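Local coordinates for protein putative transcriptional regulator, LysR family (Vibrio parahaemolyticus, PDB 3OXN) that probably acts as a DNA-binding transcriptional regulator of the LysR family, here represented by its substrate-binding (effector) domain without the DNA-binding part, at residues Gln19-Ile23 against Ala207-Leu211; Ser85-Val91 against Thr190-Met196. Residues are numbered along the deposited sequence.

Contact 1: Gln19-Ile23 against Ala207-Leu211; sequences QTFTI and AQEWL
Gln19-Ile23 enters the extended strand 20-25, and Ala207-Leu211 is the opening of the long helix 206-227, packed against one face of that strand. The short axes approach to 10.6 Å and cross at -57°, with Gln19 CA 8.4 Å from Ala207 CA and Phe21 CA 8.4 Å from Gln208 CA. The main bump is Phe21 (chi1 m, chi2 81°), pointing toward the helix. Its ring drops into a hollow lined by Ala207, Gln208, Trp210 and Leu211: CD2 of Phe21 lies 3.4 Å from CD1 of Leu211, CE2 4.0 Å from CB of Ala207, and CZ 4.1 Å from CZ3 of Trp210. This is strand-on-helix packing in an alpha/beta lobe of the periplasmic-binding-protein type; it lays helix 206-227 on strand 20-25, which lies between strands 49-54 and 71-74 in the sheet. Small Ala207 lets the ring come close to the helix backbone, Phe21 CE2 standing 3.8 Å from Ala207 O. Leu211 (t,t) wedges between Phe21 and Ile23, and Ile23 (m,m) brings its CD1 to 3.6 Å from Leu211 CD1. At the N-terminal end, extended Gln19 (t,t) lays OE1 3.8 Å from Ala207 CB. Trp210 NE1 is hydrogen-bonded to Glu44 OE1, outside the two segments.

Contact 2: Ser85-Val91 against Thr190-Met196; sequences SEILGRV and TPFDYSM
Strand 83-89 pairs antiparallel with the start of strand 194-199; the short axes approach to 4.3 Å with 136° between their directions. Glu86 and Met196 (selenomethionine) form a hydrogen-bonded pair, CA to CA 5.7 Å, satisfied both ways: Glu86 N gives to Met196 O at 3.3 Å and Met196 N to Glu86 O at 3.1 Å. Ile87 and Ser195 follow as a non-hydrogen-bonded pair, CA to CA 4.2 Å. The register then slips by one residue, because Leu88 and Gly89 both face Tyr194. Leu88 N donates to Tyr194 O (2.9 Å, nearly straight at 174°), and Tyr194 N donates to Gly89 O (2.9 Å, 143°). Leu88 has phi/psi -99/-44 within otherwise extended chain, and Gly89 is almost fully extended (173/-174). Past the strands, Arg90 CA makes a CA-H...O contact with Phe192 O at 3.4 Å. Arg90 NE reaches Asp193 OD1 in a long salt bridge of 3.8 Å, and Arg90 CG lies 3.4 Å from Pro191 CB. Apolar contacts run from Leu88 CD2 to Met196 CG (3.7 Å) and from Val91 CG2 to Tyr194 CD1 (3.4 Å). Tyr194 OH is hydrogen-bonded to Thr26 and its ring meets Tyr28 edge-to-face; Ser195 OG has a weak hydrogen bond to Cys74 O. One segment leaves for the second sheet and the other returns from it, consistent with the two crossover connections between the lobes of LysR effector domains; the antiparallel pairing is interrupted by a classic beta bulge, Leu88 and Gly89 opposite Tyr194.

Both contacts belong to the sheet containing strands 20-25 and 194-199, with their centres 20 Å apart and nearest atoms about 6 Å apart, without touching. Contact 1 lies toward the far end of that lobe, 20 Å from the chain centre, whereas contact 2, only 10 Å from it, leads toward the second sheet. Both are partly buried, but only contact 2 has exposed residues among those that touch. Contact 1 joins a strand to a helix mainly by apolar side chains, while contact 2 joins two strands through backbone hydrogen bonds and buries 777 Å² against 282 Å². Helix 206-227 links them: contact 1 uses its opening turns, and Arg212 and Val215 further along touch Met196 of contact 2.

Contact 1: Gln19-Ile23 against Ala207-Leu211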
ATOM      1  N   GLN A  19      21.053   2.708  13.741  1.00 48.39           N
ATOM      2  CA  GLN A  19      21.147   2.201  12.394  1.00 42.48           C
ATOM      3  C   GLN A  19      19.773   2.091  11.773  1.00 39.24           C
ATOM      4  O   GLN A  19      18.790   1.845  12.453  1.00 39.53           O
ATOM      5  CB  GLN A  19      21.794   0.826  12.456  1.00 46.44           C
ATOM      6  CG  GLN A  19      21.572  -0.037  11.240  1.00 43.61           C
ATOM      7  CD  GLN A  19      22.349  -1.323  11.349  1.00 40.38           C
ATOM      8  OE1 GLN A  19      23.238  -1.456  12.204  1.00 32.45           O
ATOM      9  NE2 GLN A  19      22.029  -2.280  10.482  1.00 39.43           N
ATOM     10  N   THR A  20      19.697   2.272  10.468  1.00 43.34           N
ATOM     11  CA  THR A  20      18.411   2.106   9.795  1.00 44.01           C
ATOM     12  C   THR A  20      18.238   0.721   9.134  1.00 39.53           C
ATOM     13  O   THR A  20      19.181   0.117   8.624  1.00 39.24           O
ATOM     14  CB  THR A  20      18.109   3.256   8.807  1.00 39.01           C
ATOM     15  OG1 THR A  20      17.472   2.714   7.649  1.00 38.80           O
ATOM     16  CG2 THR A  20      19.387   3.961   8.397  1.00 36.85           C
ATOM     17  N   PHE A  21      17.019   0.212   9.174  1.00 35.37           N
ATOM     18  CA  PHE A  21      16.752  -1.103   8.639  1.00 34.82           C
ATOM     19  C   PHE A  21      15.837  -0.947   7.450  1.00 36.73           C
ATOM     20  O   PHE A  21      14.862  -0.194   7.497  1.00 36.35           O
ATOM     21  CB  PHE A  21      16.112  -1.998   9.707  1.00 40.92           C
ATOM     22  CG  PHE A  21      16.937  -2.123  10.965  1.00 38.57           C
ATOM     23  CD1 PHE A  21      16.905  -1.131  11.937  1.00 39.14           C
ATOM     24  CD2 PHE A  21      17.757  -3.216  11.164  1.00 36.83           C
ATOM     25  CE1 PHE A  21      17.671  -1.228  13.073  1.00 38.06           C
ATOM     26  CE2 PHE A  21      18.524  -3.313  12.307  1.00 42.02           C
ATOM     27  CZ  PHE A  21      18.477  -2.312  13.262  1.00 39.37           C
ATOM     28  N   THR A  22      16.186  -1.632   6.369  1.00 35.79           N
ATOM     29  CA  THR A  22      15.337  -1.720   5.204  1.00 32.56           C
ATOM     30  C   THR A  22      14.549  -3.018   5.290  1.00 31.87           C
ATOM     31  O   THR A  22      15.123  -4.101   5.344  1.00 31.20           O
ATOM     32  CB  THR A  22      16.173  -1.746   3.927  1.00 34.47           C
ATOM     33  OG1 THR A  22      17.038  -0.610   3.920  1.00 39.60           O
ATOM     34  CG2 THR A  22      15.282  -1.731   2.687  1.00 30.09           C
ATOM     35  N   ILE A  23      13.232  -2.897   5.300  1.00 31.41           N
ATOM     36  CA  ILE A  23      12.360  -4.051   5.249  1.00 30.78           C
ATOM     37  C   ILE A  23      11.553  -4.009   3.977  1.00 26.44           C
ATOM     38  O   ILE A  23      10.744  -3.107   3.803  1.00 30.19           O
ATOM     39  CB  ILE A  23      11.357  -4.017   6.400  1.00 32.28           C
ATOM     40  CG1 ILE A  23      12.090  -3.869   7.732  1.00 32.11           C
ATOM     41  CG2 ILE A  23      10.488  -5.267   6.369  1.00 29.34           C
ATOM     42  CD1 ILE A  23      12.943  -5.060   8.061  1.00 32.43           C
ATOM     43  N   ALA A 207      22.717  -6.724  14.889  1.00 44.39           N
ATOM     44  CA  ALA A 207      21.541  -5.866  14.720  1.00 44.42           C
ATOM     45  C   ALA A 207      20.409  -6.561  13.955  1.00 43.17           C
ATOM     46  O   ALA A 207      19.236  -6.421  14.301  1.00 39.59           O
ATOM     47  CB  ALA A 207      21.931  -4.568  14.018  1.00 44.71           C
ATOM     48  N   GLN A 208      20.772  -7.308  12.916  1.00 42.96           N
ATOM     49  CA  GLN A 208      19.793  -8.058  12.143  1.00 40.40           C
ATOM     50  C   GLN A 208      19.258  -9.252  12.941  1.00 39.80           C
ATOM     51  O   GLN A 208      18.064  -9.547  12.891  1.00 40.47           O
ATOM     52  CB  GLN A 208      20.374  -8.514  10.795  1.00 40.41           C
ATOM     53  CG  GLN A 208      20.889  -7.387   9.884  1.00 41.10           C
ATOM     54  CD  GLN A 208      19.817  -6.358   9.490  1.00 41.22           C
ATOM     55  OE1 GLN A 208      18.618  -6.643   9.533  1.00 43.71           O
ATOM     56  NE2 GLN A 208      20.255  -5.157   9.100  1.00 33.86           N
ATOM     57  N   GLU A 209      20.124  -9.942  13.679  1.00 40.39           N
ATOM     58  CA  GLU A 209      19.653 -11.042  14.513  1.00 36.95           C
ATOM     59  C   GLU A 209      18.696 -10.463  15.530  1.00 37.80           C
ATOM     60  O   GLU A 209      17.789 -11.142  15.997  1.00 41.22           O
ATOM     61  CB  GLU A 209      20.799 -11.754  15.227  1.00 39.78           C
ATOM     62  CG  GLU A 209      21.683 -12.634  14.359  1.00 44.70           C
ATOM     63  CD  GLU A 209      22.977 -13.041  15.076  1.00 53.51           C
ATOM     64  OE1 GLU A 209      23.231 -12.523  16.190  1.00 48.86           O
ATOM     65  OE2 GLU A 209      23.740 -13.877  14.530  1.00 56.43           O
ATOM     66  N   TRP A 210      18.891  -9.198  15.876  1.00 38.45           N
ATOM     67  CA  TRP A 210      18.023  -8.559  16.856  1.00 38.67           C
ATOM     68  C   TRP A 210      16.686  -8.171  16.234  1.00 38.29           C
ATOM     69  O   TRP A 210      15.630  -8.484  16.777  1.00 37.86           O
ATOM     70  CB  TRP A 210      18.701  -7.335  17.495  1.00 41.95           C
ATOM     71  CG  TRP A 210      17.734  -6.486  18.265  1.00 41.28           C
ATOM     72  CD1 TRP A 210      17.342  -6.665  19.546  1.00 40.56           C
ATOM     73  CD2 TRP A 210      17.006  -5.350  17.780  1.00 44.34           C
ATOM     74  NE1 TRP A 210      16.422  -5.711  19.904  1.00 40.48           N
ATOM     75  CE2 TRP A 210      16.198  -4.884  18.835  1.00 40.46           C
ATOM     76  CE3 TRP A 210      16.961  -4.671  16.550  1.00 41.70           C
ATOM     77  CZ2 TRP A 210      15.358  -3.781  18.715  1.00 45.24           C
ATOM     78  CZ3 TRP A 210      16.126  -3.567  16.428  1.00 41.86           C
ATOM     79  CH2 TRP A 210      15.338  -3.132  17.503  1.00 43.02           C
ATOM     80  N   LEU A 211      16.740  -7.486  15.095  1.00 39.67           N
ATOM     81  CA  LEU A 211      15.530  -7.083  14.373  1.00 40.79           C
ATOM     82  C   LEU A 211      14.608  -8.273  14.159  1.00 35.12           C
ATOM     83  O   LEU A 211      13.420  -8.210  14.469  1.00 33.93           O
ATOM     84  CB  LEU A 211      15.874  -6.462  13.005  1.00 40.69           C
ATOM     85  CG  LEU A 211      14.882  -5.504  12.320  1.00 38.08           C
ATOM     86  CD1 LEU A 211      15.149  -5.425  10.832  1.00 37.58           C
ATOM     87  CD2 LEU A 211      13.443  -5.898  12.548  1.00 38.25           C
TER

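Contact 2: Ser85-Val91 against Thr190-Met196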
ATOM      1  N   SER A  85      15.515 -18.012   5.776  1.00 33.09           N
ATOM      2  CA  SER A  85      14.088 -17.840   5.898  1.00 35.86           C
ATOM      3  C   SER A  85      13.587 -18.596   7.099  1.00 35.06           C
ATOM      4  O   SER A  85      14.115 -19.646   7.434  1.00 36.16           O
ATOM      5  CB  SER A  85      13.390 -18.358   4.644  1.00 32.84           C
ATOM      6  OG  SER A  85      13.724 -19.712   4.431  1.00 36.96           O
ATOM      7  N   GLU A  86      12.567 -18.053   7.746  1.00 31.71           N
ATOM      8  CA  GLU A  86      11.879 -18.784   8.791  1.00 35.83           C
ATOM      9  C   GLU A  86      10.390 -18.449   8.695  1.00 34.80           C
ATOM     10  O   GLU A  86      10.048 -17.316   8.377  1.00 32.79           O
ATOM     11  CB  GLU A  86      12.444 -18.408  10.164  1.00 33.75           C
ATOM     12  CG  GLU A  86      11.622 -17.384  10.909  1.00 33.62           C
ATOM     13  CD  GLU A  86      12.040 -17.244  12.367  1.00 39.52           C
ATOM     14  OE1 GLU A  86      13.246 -17.042  12.620  1.00 35.28           O
ATOM     15  OE2 GLU A  86      11.154 -17.336  13.255  1.00 40.81           O
ATOM     16  N   ILE A  87       9.504 -19.418   8.940  1.00 33.25           N
ATOM     17  CA  ILE A  87       8.071 -19.113   8.936  1.00 29.13           C
ATOM     18  C   ILE A  87       7.719 -18.255  10.143  1.00 30.13           C
ATOM     19  O   ILE A  87       8.281 -18.419  11.222  1.00 34.39           O
ATOM     20  CB  ILE A  87       7.196 -20.369   8.919  1.00 29.69           C
ATOM     21  CG1 ILE A  87       7.555 -21.244   7.724  1.00 30.65           C
ATOM     22  CG2 ILE A  87       5.741 -19.996   8.861  1.00 30.08           C
ATOM     23  CD1 ILE A  87       6.620 -22.395   7.505  1.00 30.18           C
ATOM     24  N   LEU A  88       6.811 -17.313   9.944  1.00 33.01           N
ATOM     25  CA  LEU A  88       6.366 -16.423  11.012  1.00 32.82           C
ATOM     26  C   LEU A  88       5.049 -16.911  11.588  1.00 31.22           C
ATOM     27  O   LEU A  88       4.874 -16.943  12.805  1.00 31.09           O
ATOM     28  CB  LEU A  88       6.182 -15.000  10.482  1.00 30.81           C
ATOM     29  CG  LEU A  88       7.422 -14.148  10.276  1.00 29.17           C
ATOM     30  CD1 LEU A  88       6.979 -12.835   9.717  1.00 33.67           C
ATOM     31  CD2 LEU A  88       8.154 -13.916  11.581  1.00 31.61           C
ATOM     32  N   GLY A  89       4.140 -17.291  10.688  1.00 29.84           N
ATOM     33  CA  GLY A  89       2.792 -17.680  11.041  1.00 31.77           C
ATOM     34  C   GLY A  89       1.858 -17.911   9.868  1.00 29.91           C
ATOM     35  O   GLY A  89       2.240 -17.833   8.721  1.00 32.83           O
ATOM     36  N   ARG A  90       0.594 -18.153  10.168  1.00 35.32           N
ATOM     37  CA  ARG A  90      -0.295 -18.790   9.212  1.00 36.82           C
ATOM     38  C   ARG A  90      -1.420 -17.887   8.752  1.00 36.60           C
ATOM     39  O   ARG A  90      -2.519 -17.954   9.287  1.00 44.71           O
ATOM     40  CB  ARG A  90      -0.888 -20.052   9.853  1.00 38.43           C
ATOM     41  CG  ARG A  90      -0.985 -21.234   8.918  1.00 41.03           C
ATOM     42  CD  ARG A  90      -0.319 -22.453   9.523  1.00 42.13           C
ATOM     43  NE  ARG A  90      -0.142 -23.503   8.528  1.00 46.37           N
ATOM     44  CZ  ARG A  90      -1.087 -24.384   8.208  1.00 52.85           C
ATOM     45  NH1 ARG A  90      -2.272 -24.337   8.822  1.00 45.88           N
ATOM     46  NH2 ARG A  90      -0.847 -25.309   7.281  1.00 52.46           N
ATOM     47  N   VAL A  91      -1.167 -17.072   7.738  1.00 38.11           N
ATOM     48  CA  VAL A  91      -2.218 -16.224   7.183  1.00 38.05           C
ATOM     49  C   VAL A  91      -3.351 -17.025   6.551  1.00 36.62           C
ATOM     50  O   VAL A  91      -3.114 -17.939   5.757  1.00 36.23           O
ATOM     51  CB  VAL A  91      -1.680 -15.293   6.103  1.00 33.94           C
ATOM     52  CG1 VAL A  91      -2.621 -14.112   5.925  1.00 32.07           C
ATOM     53  CG2 VAL A  91      -0.287 -14.826   6.463  1.00 34.69           C
ATOM     54  N   THR A 190      -6.901 -23.795   2.984  1.00 45.11           N
ATOM     55  CA  THR A 190      -5.960 -24.081   4.053  1.00 44.91           C
ATOM     56  C   THR A 190      -4.915 -22.969   4.176  1.00 43.41           C
ATOM     57  O   THR A 190      -4.124 -22.745   3.263  1.00 45.79           O
ATOM     58  CB  THR A 190      -5.292 -25.463   3.831  1.00 45.42           C
ATOM     59  OG1 THR A 190      -6.293 -26.428   3.453  1.00 47.52           O
ATOM     60  CG2 THR A 190      -4.587 -25.926   5.099  1.00 47.09           C
ATOM     61  N   PRO A 191      -4.922 -22.259   5.311  1.00 44.33           N
ATOM     62  CA  PRO A 191      -3.966 -21.175   5.569  1.00 45.85           C
ATOM     63  C   PRO A 191      -2.577 -21.415   4.960  1.00 44.43           C
ATOM     64  O   PRO A 191      -1.991 -22.496   5.123  1.00 44.72           O
ATOM     65  CB  PRO A 191      -3.881 -21.157   7.104  1.00 42.33           C
ATOM     66  CG  PRO A 191      -5.257 -21.543   7.531  1.00 43.69           C
ATOM     67  CD  PRO A 191      -5.803 -22.498   6.468  1.00 42.47           C
ATOM     68  N   PHE A 192      -2.080 -20.404   4.246  1.00 39.27           N
ATOM     69  CA  PHE A 192      -0.701 -20.375   3.787  1.00 35.12           C
ATOM     70  C   PHE A 192       0.105 -19.799   4.914  1.00 34.28           C
ATOM     71  O   PHE A 192      -0.471 -19.344   5.899  1.00 34.49           O
ATOM     72  CB  PHE A 192      -0.545 -19.519   2.521  1.00 34.31           C
ATOM     73  CG  PHE A 192      -1.123 -18.116   2.615  1.00 30.50           C
ATOM     74  CD1 PHE A 192      -0.351 -17.053   3.061  1.00 33.57           C
ATOM     75  CD2 PHE A 192      -2.409 -17.845   2.183  1.00 31.67           C
ATOM     76  CE1 PHE A 192      -0.870 -15.739   3.109  1.00 32.58           C
ATOM     77  CE2 PHE A 192      -2.933 -16.536   2.232  1.00 32.79           C
ATOM     78  CZ  PHE A 192      -2.161 -15.487   2.697  1.00 28.81           C
ATOM     79  N   ASP A 193       1.427 -19.809   4.805  1.00 30.75           N
ATOM     80  CA  ASP A 193       2.181 -19.116   5.838  1.00 33.81           C
ATOM     81  C   ASP A 193       3.125 -18.039   5.349  1.00 35.36           C
ATOM     82  O   ASP A 193       3.727 -18.148   4.271  1.00 36.27           O
ATOM     83  CB  ASP A 193       2.846 -20.062   6.859  1.00 39.96           C
ATOM     84  CG  ASP A 193       3.252 -21.394   6.261  1.00 45.04           C
ATOM     85  OD1 ASP A 193       3.129 -22.419   6.984  1.00 44.09           O
ATOM     86  OD2 ASP A 193       3.686 -21.408   5.080  1.00 43.24           O
ATOM     87  N   TYR A 194       3.194 -16.972   6.150  1.00 33.96           N
ATOM     88  CA  TYR A 194       4.093 -15.851   5.918  1.00 31.68           C
ATOM     89  C   TYR A 194       5.420 -16.152   6.586  1.00 29.53           C
ATOM     90  O   TYR A 194       5.512 -17.047   7.421  1.00 26.58           O
ATOM     91  CB  TYR A 194       3.515 -14.568   6.508  1.00 30.13           C
ATOM     92  CG  TYR A 194       3.100 -13.537   5.498  1.00 31.62           C
ATOM     93  CD1 TYR A 194       2.257 -13.869   4.449  1.00 34.00           C
ATOM     94  CD2 TYR A 194       3.538 -12.216   5.603  1.00 33.01           C
ATOM     95  CE1 TYR A 194       1.862 -12.914   3.519  1.00 34.07           C
ATOM     96  CE2 TYR A 194       3.147 -11.244   4.686  1.00 30.85           C
ATOM     97  CZ  TYR A 194       2.304 -11.598   3.641  1.00 33.08           C
ATOM     98  OH  TYR A 194       1.898 -10.650   2.717  1.00 32.37           O
ATOM     99  N   SER A 195       6.438 -15.384   6.209  1.00 33.75           N
ATOM    100  CA  SER A 195       7.810 -15.600   6.668  1.00 33.15           C
ATOM    101  C   SER A 195       8.697 -14.356   6.596  1.00 27.77           C
ATOM    102  O   SER A 195       8.330 -13.344   6.020  1.00 24.78           O
ATOM    103  CB  SER A 195       8.467 -16.760   5.899  1.00 31.13           C
ATOM    104  OG  SER A 195       7.755 -17.081   4.727  1.00 30.68           O
HETATM  105  N   MSE A 196       9.855 -14.438   7.242  1.00 31.98           N
HETATM  106  CA  MSE A 196      10.897 -13.448   7.080  1.00 29.61           C
HETATM  107  C   MSE A 196      11.879 -14.039   6.108  1.00 29.03           C
HETATM  108  O   MSE A 196      12.085 -15.250   6.102  1.00 29.04           O
HETATM  109  CB  MSE A 196      11.604 -13.202   8.391  1.00 29.38           C
HETATM  110  CG  MSE A 196      10.803 -12.438   9.407  1.00 32.88           C
HETATM  111 SE   MSE A 196      11.866 -12.256  11.058  1.00 47.09          SE
HETATM  112  CE  MSE A 196      12.208 -14.144  11.431  1.00 35.41           C
TER